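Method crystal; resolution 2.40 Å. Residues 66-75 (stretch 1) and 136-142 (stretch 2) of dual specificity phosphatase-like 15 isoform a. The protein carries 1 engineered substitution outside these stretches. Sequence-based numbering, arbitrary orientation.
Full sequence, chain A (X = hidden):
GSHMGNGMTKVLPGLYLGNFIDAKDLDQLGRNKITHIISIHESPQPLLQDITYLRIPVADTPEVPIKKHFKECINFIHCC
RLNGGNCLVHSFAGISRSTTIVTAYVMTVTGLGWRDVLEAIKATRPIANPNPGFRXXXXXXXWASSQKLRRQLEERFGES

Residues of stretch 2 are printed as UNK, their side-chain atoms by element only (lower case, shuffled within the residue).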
# COMPACT_ATOMS: atom_id res chain seq x y z
N ILE A 66 -11.19 -4.21 -5.21
CA ILE A 66 -10.31 -3.86 -4.08
C ILE A 66 -10.67 -2.48 -3.57
O ILE A 66 -10.29 -2.12 -2.46
CB ILE A 66 -8.80 -3.82 -4.46
CG1 ILE A 66 -8.62 -3.60 -5.96
CG2 ILE A 66 -8.09 -5.07 -3.98
CD1 ILE A 66 -8.98 -2.23 -6.40
N LYS A 67 -11.39 -1.72 -4.38
CA LYS A 67 -11.78 -0.37 -3.99
C LYS A 67 -12.63 -0.39 -2.73
O LYS A 67 -12.74 0.62 -2.04
CB LYS A 67 -12.55 0.33 -5.13
CG LYS A 67 -13.98 -0.16 -5.37
CD LYS A 67 -14.51 0.42 -6.68
CE LYS A 67 -15.98 0.09 -6.91
NZ LYS A 67 -16.89 0.93 -6.08
N LYS A 68 -13.22 -1.54 -2.44
CA LYS A 68 -14.03 -1.67 -1.24
C LYS A 68 -13.17 -1.68 0.02
O LYS A 68 -13.68 -1.53 1.12
CB LYS A 68 -14.89 -2.93 -1.30
CG LYS A 68 -16.05 -2.83 -2.29
CD LYS A 68 -16.86 -4.13 -2.35
CE LYS A 68 -17.96 -4.08 -3.41
NZ LYS A 68 -18.65 -5.40 -3.53
N HIS A 69 -11.86 -1.84 -0.15
CA HIS A 69 -10.96 -1.86 1.00
C HIS A 69 -10.05 -0.63 1.09
O HIS A 69 -9.22 -0.54 2.00
CB HIS A 69 -10.11 -3.13 0.98
CG HIS A 69 -10.90 -4.40 1.06
ND1 HIS A 69 -11.44 -5.01 -0.06
CD2 HIS A 69 -11.26 -5.17 2.11
CE1 HIS A 69 -12.09 -6.10 0.31
NE2 HIS A 69 -12.00 -6.22 1.62
N PHE A 70 -10.21 0.30 0.16
CA PHE A 70 -9.41 1.52 0.14
C PHE A 70 -9.49 2.34 1.43
O PHE A 70 -8.46 2.72 2.00
CB PHE A 70 -9.83 2.42 -1.03
CG PHE A 70 -9.35 1.94 -2.38
CD1 PHE A 70 -8.63 0.76 -2.51
CD2 PHE A 70 -9.61 2.70 -3.53
CE1 PHE A 70 -8.17 0.33 -3.76
CE2 PHE A 70 -9.16 2.28 -4.78
CZ PHE A 70 -8.44 1.09 -4.89
N LYS A 71 -10.71 2.61 1.89
CA LYS A 71 -10.90 3.42 3.08
C LYS A 71 -10.20 2.84 4.30
O LYS A 71 -9.39 3.50 4.95
CB LYS A 71 -12.40 3.56 3.39
CG LYS A 71 -12.68 4.48 4.57
CD LYS A 71 -14.13 4.39 5.05
CE LYS A 71 -15.13 4.82 4.00
NZ LYS A 71 -16.52 4.77 4.53
N GLU A 72 -10.50 1.58 4.61
CA GLU A 72 -9.89 0.94 5.76
C GLU A 72 -8.36 0.84 5.66
O GLU A 72 -7.68 1.02 6.65
CB GLU A 72 -10.52 -0.44 5.97
CG GLU A 72 -10.24 -1.45 4.87
CD GLU A 72 -11.13 -2.68 4.96
OE1 GLU A 72 -11.15 -3.32 6.03
OE2 GLU A 72 -11.81 -2.99 3.97
N CYS A 73 -7.84 0.56 4.47
CA CYS A 73 -6.39 0.45 4.31
C CYS A 73 -5.71 1.81 4.50
O CYS A 73 -4.68 1.92 5.18
CB CYS A 73 -6.03 -0.08 2.91
SG CYS A 73 -6.28 -1.87 2.65
N ILE A 74 -6.29 2.84 3.90
CA ILE A 74 -5.73 4.17 4.02
C ILE A 74 -5.77 4.66 5.47
O ILE A 74 -4.87 5.36 5.92
CB ILE A 74 -6.47 5.15 3.10
CG1 ILE A 74 -6.14 4.82 1.65
CG2 ILE A 74 -6.09 6.59 3.44
CD1 ILE A 74 -6.87 5.68 0.62
N ASN A 75 -6.81 4.28 6.20
CA ASN A 75 -6.94 4.70 7.59
C ASN A 75 -5.91 3.97 8.43
O ASN A 75 -5.32 4.55 9.34
CB ASN A 75 -8.35 4.43 8.10
CG ASN A 75 -9.29 5.60 7.84
OD1 ASN A 75 -9.39 6.52 8.65
ND2 ASN A 75 -9.97 5.58 6.70
N UNK A 136 -8.83 1.39 -13.23
CA UNK A 136 -10.13 2.04 -13.41
C UNK A 136 -10.68 2.39 -12.04
O UNK A 136 -11.22 3.48 -11.84
o UNK A 136 -11.95 -1.21 -16.00
n UNK A 136 -12.43 0.59 -17.26
c UNK A 136 -10.72 0.81 -15.57
c UNK A 136 -11.75 -0.03 -16.30
c UNK A 136 -11.10 1.11 -14.13
N UNK A 137 -10.55 1.45 -11.11
CA UNK A 137 -11.01 1.65 -9.75
C UNK A 137 -10.23 2.81 -9.14
O UNK A 137 -10.76 3.57 -8.33
n UNK A 137 -11.51 -3.16 -9.15
c UNK A 137 -11.62 -2.00 -8.51
c UNK A 137 -11.74 -0.76 -9.37
c UNK A 137 -10.83 0.37 -8.93
o UNK A 137 -11.63 -1.93 -7.28
N UNK A 138 -8.97 2.94 -9.53
CA UNK A 138 -8.15 4.05 -9.04
C UNK A 138 -8.69 5.34 -9.66
O UNK A 138 -8.72 6.39 -9.02
c UNK A 138 -5.95 2.78 -8.56
c UNK A 138 -6.67 3.83 -9.42
c UNK A 138 -4.64 2.36 -9.21
c UNK A 138 -5.70 3.35 -7.15
N UNK A 139 -9.13 5.24 -10.91
CA UNK A 139 -9.71 6.38 -11.62
C UNK A 139 -10.91 6.89 -10.82
O UNK A 139 -11.00 8.08 -10.53
c UNK A 139 -9.59 8.02 -14.34
c UNK A 139 -10.17 5.95 -13.01
c UNK A 139 -9.37 6.53 -14.16
o UNK A 139 -9.30 8.78 -13.40
o UNK A 139 -10.05 8.42 -15.43
N UNK A 140 -11.81 5.98 -10.48
CA UNK A 140 -13.01 6.32 -9.71
C UNK A 140 -12.59 7.01 -8.42
O UNK A 140 -12.97 8.15 -8.17
c UNK A 140 -14.55 4.38 -10.48
o UNK A 140 -14.95 2.04 -10.72
c UNK A 140 -13.79 5.05 -9.34
c UNK A 140 -15.19 3.07 -10.04
o UNK A 140 -15.94 3.07 -9.03
N UNK A 141 -11.82 6.29 -7.62
CA UNK A 141 -11.34 6.79 -6.33
C UNK A 141 -10.80 8.21 -6.42
O UNK A 141 -11.07 9.04 -5.55
c UNK A 141 -7.94 7.34 -3.17
c UNK A 141 -9.70 6.29 -4.47
c UNK A 141 -9.95 6.56 -2.07
c UNK A 141 -10.44 6.12 -3.30
c UNK A 141 -8.45 6.90 -4.39
c UNK A 141 -8.70 7.17 -2.01
c UNK A 141 -10.26 5.86 -5.79
N UNK A 142 -10.03 8.48 -7.47
CA UNK A 142 -9.47 9.81 -7.63
C UNK A 142 -10.54 10.87 -7.75
O UNK A 142 -10.47 11.92 -7.11

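Position 136 carries three side-chain carbons, the last bearing one oxygen and one nitrogen, so an amide ends the chain. The side chain is out of reach of stretch 1 and is exposed to solvent. The residue is Gln-136.

Position 137 has the same inventory, three carbons, the third carrying one oxygen and one nitrogen, but here the CA-to-CB bond points toward stretch 1 and the side chain is buried. Of the two end atoms, the oxygen lies at the start of stretch 1, as an acceptor for a backbone NH should. This is Gln-137, and Lys-67 N donates to its OE1 at 2.9 Å. The model crowds that oxygen against Ile-66, so its exact place is less certain than the distance suggests.

Position 138 shows four carbons, forked at the second, with no polar atom. CA-to-CB runs sideways, yet the end of the chain comes nearer and one branch tip meets the ring of Phe-70. The residue is Leu-138, with its CD2 4.2 Å from Phe-70 CZ.

Position 139 has three carbons, the third with two oxygens. This carboxylate is exposed and touches nothing on stretch 1: Glu-139.

Position 140 repeats that composition, but its CA-to-CB bond points toward stretch 1, and one carboxylate oxygen approaches the end of Lys-67. It is Glu-140. Its OE1 forms a long salt bridge with Lys-67 NZ at 3.8 Å, a loose charge pairing at an exposed edge.

Position 141 has one carbon followed by a ring of six carbons; its CA-to-CB bond points toward stretch 1, and the buried ring meets Phe-70 and Ile-74. This is Phe-141. Its CD1 lies 3.5 Å from Phe-70 CD2, and its CZ lies 3.5 Å from Ile-74 CD1.

Position 142 has no side-chain atoms: Gly-142, which makes no contact with stretch 1.

The rules are legible. The contacting residues 137, 138, 140 and 141 follow helical spacing, while 136 and 139 fall off the contact. Helices 70-75 and 136-142 cross at 74° with axes 13.5 Å apart at closest approach, and the Phe-70 and Phe-141 side chains meet between them. Phe-70 directs its edge at the face of Phe-141, with planes at 86° and centroids 5.2 Å apart; Ile-74, one turn after Phe-70, extends the apolar patch. Polar chemistry works near the start of stretch 1, at Lys-67, which gives its backbone NH to Gln-137 and its side-chain charge to Glu-140. Phe-70, Phe-141, Ile-74 and Leu-138 form the apolar part of the packing; buried Gln-137, with the largest covered area, fills space as well as accepting that NH, and one lysine links two positions of the opposing helix.

Stretch 2 136-142: QQLEEFG
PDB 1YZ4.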